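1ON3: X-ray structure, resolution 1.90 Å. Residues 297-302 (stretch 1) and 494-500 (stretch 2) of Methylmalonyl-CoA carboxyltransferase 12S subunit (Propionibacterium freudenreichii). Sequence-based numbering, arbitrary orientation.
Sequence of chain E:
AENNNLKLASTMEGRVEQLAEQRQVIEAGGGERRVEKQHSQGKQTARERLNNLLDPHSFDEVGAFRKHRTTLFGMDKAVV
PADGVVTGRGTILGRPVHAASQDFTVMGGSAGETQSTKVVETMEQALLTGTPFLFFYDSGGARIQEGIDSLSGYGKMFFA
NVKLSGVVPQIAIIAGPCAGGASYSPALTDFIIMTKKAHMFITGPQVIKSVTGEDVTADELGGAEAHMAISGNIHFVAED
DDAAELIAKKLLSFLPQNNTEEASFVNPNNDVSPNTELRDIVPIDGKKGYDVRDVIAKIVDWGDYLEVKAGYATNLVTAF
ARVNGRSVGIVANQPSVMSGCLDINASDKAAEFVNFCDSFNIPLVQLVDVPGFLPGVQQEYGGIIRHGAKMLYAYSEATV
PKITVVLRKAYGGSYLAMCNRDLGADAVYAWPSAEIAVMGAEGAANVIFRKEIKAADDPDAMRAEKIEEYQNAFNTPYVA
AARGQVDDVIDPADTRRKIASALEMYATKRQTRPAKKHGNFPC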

# COMPACT_ATOMS: atom_id res chain seq x y z
N ALA E 297 -42.81 -5.74 -4.60
CA ALA E 297 -43.15 -7.00 -5.25
C ALA E 297 -43.16 -6.90 -6.77
O ALA E 297 -42.78 -7.85 -7.47
N LYS E 298 -43.58 -5.75 -7.29
CA LYS E 298 -43.64 -5.57 -8.74
C LYS E 298 -42.33 -5.17 -9.39
O LYS E 298 -42.23 -5.17 -10.62
N ILE E 299 -41.31 -4.85 -8.60
CA ILE E 299 -40.05 -4.45 -9.21
C ILE E 299 -38.89 -5.41 -8.99
O ILE E 299 -37.91 -5.38 -9.74
N VAL E 300 -38.98 -6.28 -7.99
CA VAL E 300 -37.90 -7.23 -7.73
C VAL E 300 -38.17 -8.57 -8.41
O VAL E 300 -39.33 -8.91 -8.68
N ASP E 301 -37.11 -9.32 -8.69
CA ASP E 301 -37.22 -10.62 -9.35
C ASP E 301 -38.25 -11.54 -8.71
O ASP E 301 -38.18 -11.82 -7.52
N TRP E 302 -39.19 -12.02 -9.51
CA TRP E 302 -40.20 -12.95 -9.03
C TRP E 302 -41.07 -12.44 -7.87
O TRP E 302 -41.82 -13.21 -7.27
N ASP E 494 -42.07 2.02 -15.66
CA ASP E 494 -40.70 1.67 -16.03
C ASP E 494 -39.73 1.57 -14.85
O ASP E 494 -38.53 1.43 -15.05
N THR E 495 -40.25 1.65 -13.63
CA THR E 495 -39.39 1.60 -12.44
C THR E 495 -38.37 0.46 -12.42
O THR E 495 -37.18 0.69 -12.23
N ARG E 496 -38.84 -0.77 -12.61
CA ARG E 496 -37.91 -1.91 -12.60
C ARG E 496 -36.79 -1.71 -13.61
O ARG E 496 -35.61 -1.89 -13.29
N ARG E 497 -37.14 -1.33 -14.84
CA ARG E 497 -36.10 -1.11 -15.85
C ARG E 497 -35.11 -0.03 -15.44
O ARG E 497 -33.90 -0.21 -15.57
N LYS E 498 -35.59 1.11 -14.95
CA LYS E 498 -34.66 2.17 -14.56
C LYS E 498 -33.71 1.70 -13.44
O LYS E 498 -32.51 1.97 -13.48
N ILE E 499 -34.24 0.98 -12.45
CA ILE E 499 -33.41 0.47 -11.35
C ILE E 499 -32.41 -0.56 -11.88
O ILE E 499 -31.23 -0.56 -11.51
N ALA E 500 -32.88 -1.44 -12.76
CA ALA E 500 -32.02 -2.49 -13.31
C ALA E 500 -30.85 -1.93 -14.11
O ALA E 500 -29.72 -2.40 -13.96

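A single carboxylate oxygen, OD2 of Asp301, accepts hydrogen bonds from both terminal nitrogens of one guanidinium, that of Arg496, while one of those nitrogens also serves a backbone carbonyl. The arrangement illustrates a general principle: a buried arginine can tie a neighbouring segment to a helix when its several donors are shared between side-chain and main-chain acceptors.

Arg496 lies on the helix that begins at Thr495, and its CA-to-CB bond points toward the other stretch. Its first three side-chain torsions are all t (-176°, 174° and 155°), so the chain runs out extended before chi4, at 77°, turns the guanidinium. Arg496 NH1 donates to Ile299 O over 2.8 Å with a nearly straight N-H...O angle of 163°. The salt bridge is bent by comparison: Asp301 OD2 lies 2.9 Å from Arg496 NH1 and 2.9 Å from Arg496 NH2, with angles of 143° and 146°, as expected when one oxygen sits between two donors. Both acceptors approach the edge of the guanidinium, near its plane, where its N-H bonds point. Asp301 adopts chi1 m (-75°); although its CA-to-CB bond points sideways, the end of the side chain comes nearer to the helix. Asp301 N is also near, 3.4 Å from Arg496 NH1, but two donors cannot bond to each other. Elsewhere in the structure, Arg496 NE and Asp301 OD1 find further hydrogen-bonding partners.

The apolar half of the contact is centred on Ile299, whose backbone closely approaches that of Arg496, with Ile299 CA 4.7 Å from Arg496 CA. With chi1 p (63°) and chi2 t (174°), Ile299 sends its branches to different neighbours. Its CD1 meets CD1 of Ile499 at 3.7 Å, whereas its CG2 lies 4.0 Å from CG2 of Thr495, and its CB lies 4.2 Å from Arg496 CB. The CA-to-CB bonds of Thr495 (chi1 m, -57°) and Ile499 (chi1 m, -67°; chi2 t, 172°) point toward stretch 1. They are four residues apart, about one helical turn, and Ile499 N donates a hydrogen bond to Thr495 O at 3.0 Å.

The remaining side chains contribute little. The CA-to-CB bond of Val300 points away, and its contact is through the backbone, Val300 C lying 3.5 Å from Arg496 NH1. Lys298 makes only a loose backbone contact, its O 4.3 Å from Arg496 CD, while its side-chain end leads away. The lesson is economy: Ile299 supplies both an apolar side chain and a carbonyl acceptor, and Arg496 joins that carbonyl to the carboxylate two residues on.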

# COMPACT_ATOMS: atom_id res chain seq x y z
CB ALA E 297 -44.49 -7.51 -4.76
CB LYS E 298 -44.73 -4.57 -9.10
CG LYS E 298 -46.12 -5.06 -8.72
CD LYS E 298 -47.22 -4.12 -9.16
CE LYS E 298 -48.57 -4.65 -8.68
NZ LYS E 298 -48.81 -6.06 -9.12
CB ILE E 299 -39.63 -3.04 -8.76
CG1 ILE E 299 -39.39 -3.00 -7.26
CG2 ILE E 299 -40.73 -2.04 -9.12
CD1 ILE E 299 -38.83 -1.66 -6.78
CB VAL E 300 -37.68 -7.46 -6.20
CG1 VAL E 300 -37.44 -6.13 -5.52
CG2 VAL E 300 -38.87 -8.15 -5.58
CB ASP E 301 -35.87 -11.35 -9.37
CG ASP E 301 -34.88 -10.79 -10.37
OD1 ASP E 301 -33.82 -11.43 -10.57
OD2 ASP E 301 -35.16 -9.72 -10.96
CB TRP E 302 -39.54 -14.26 -8.58
CG TRP E 302 -38.38 -14.67 -9.43
CD1 TRP E 302 -37.06 -14.64 -9.10
CD2 TRP E 302 -38.44 -15.18 -10.77
NE1 TRP E 302 -36.29 -15.11 -10.14
CE2 TRP E 302 -37.11 -15.44 -11.18
CE3 TRP E 302 -39.49 -15.44 -11.66
CZ2 TRP E 302 -36.81 -15.96 -12.44
CZ3 TRP E 302 -39.19 -15.95 -12.92
CH2 TRP E 302 -37.86 -16.21 -13.29
CB ASP E 494 -40.12 2.71 -17.01
CG ASP E 494 -40.97 2.89 -18.28
OD1 ASP E 494 -41.49 1.89 -18.80
OD2 ASP E 494 -41.09 4.03 -18.76
CB THR E 495 -40.25 1.57 -11.17
OG1 THR E 495 -41.10 2.72 -11.15
CG2 THR E 495 -39.35 1.60 -9.91
CB ARG E 496 -38.65 -3.21 -12.88
CG ARG E 496 -37.78 -4.47 -12.79
CD ARG E 496 -38.62 -5.72 -12.94
NE ARG E 496 -37.87 -6.87 -13.45
CZ ARG E 496 -37.04 -7.62 -12.74
NH1 ARG E 496 -36.83 -7.36 -11.45
NH2 ARG E 496 -36.42 -8.64 -13.32
CB ARG E 497 -36.72 -0.73 -17.20
CG ARG E 497 -35.71 -0.45 -18.29
CD ARG E 497 -36.39 -0.43 -19.66
NE ARG E 497 -37.33 0.67 -19.81
CZ ARG E 497 -36.98 1.92 -20.09
NH1 ARG E 497 -35.70 2.23 -20.25
NH2 ARG E 497 -37.90 2.87 -20.21
CB LYS E 498 -35.42 3.43 -14.13
CG LYS E 498 -35.60 4.47 -15.27
CD LYS E 498 -36.28 3.85 -16.48
CE LYS E 498 -36.53 4.88 -17.59
NZ LYS E 498 -35.28 5.53 -18.12
CB ILE E 499 -34.30 -0.20 -10.26
CG1 ILE E 499 -35.17 0.86 -9.58
CG2 ILE E 499 -33.43 -0.93 -9.24
CD1 ILE E 499 -36.21 0.27 -8.64
CB ALA E 500 -32.84 -3.44 -14.18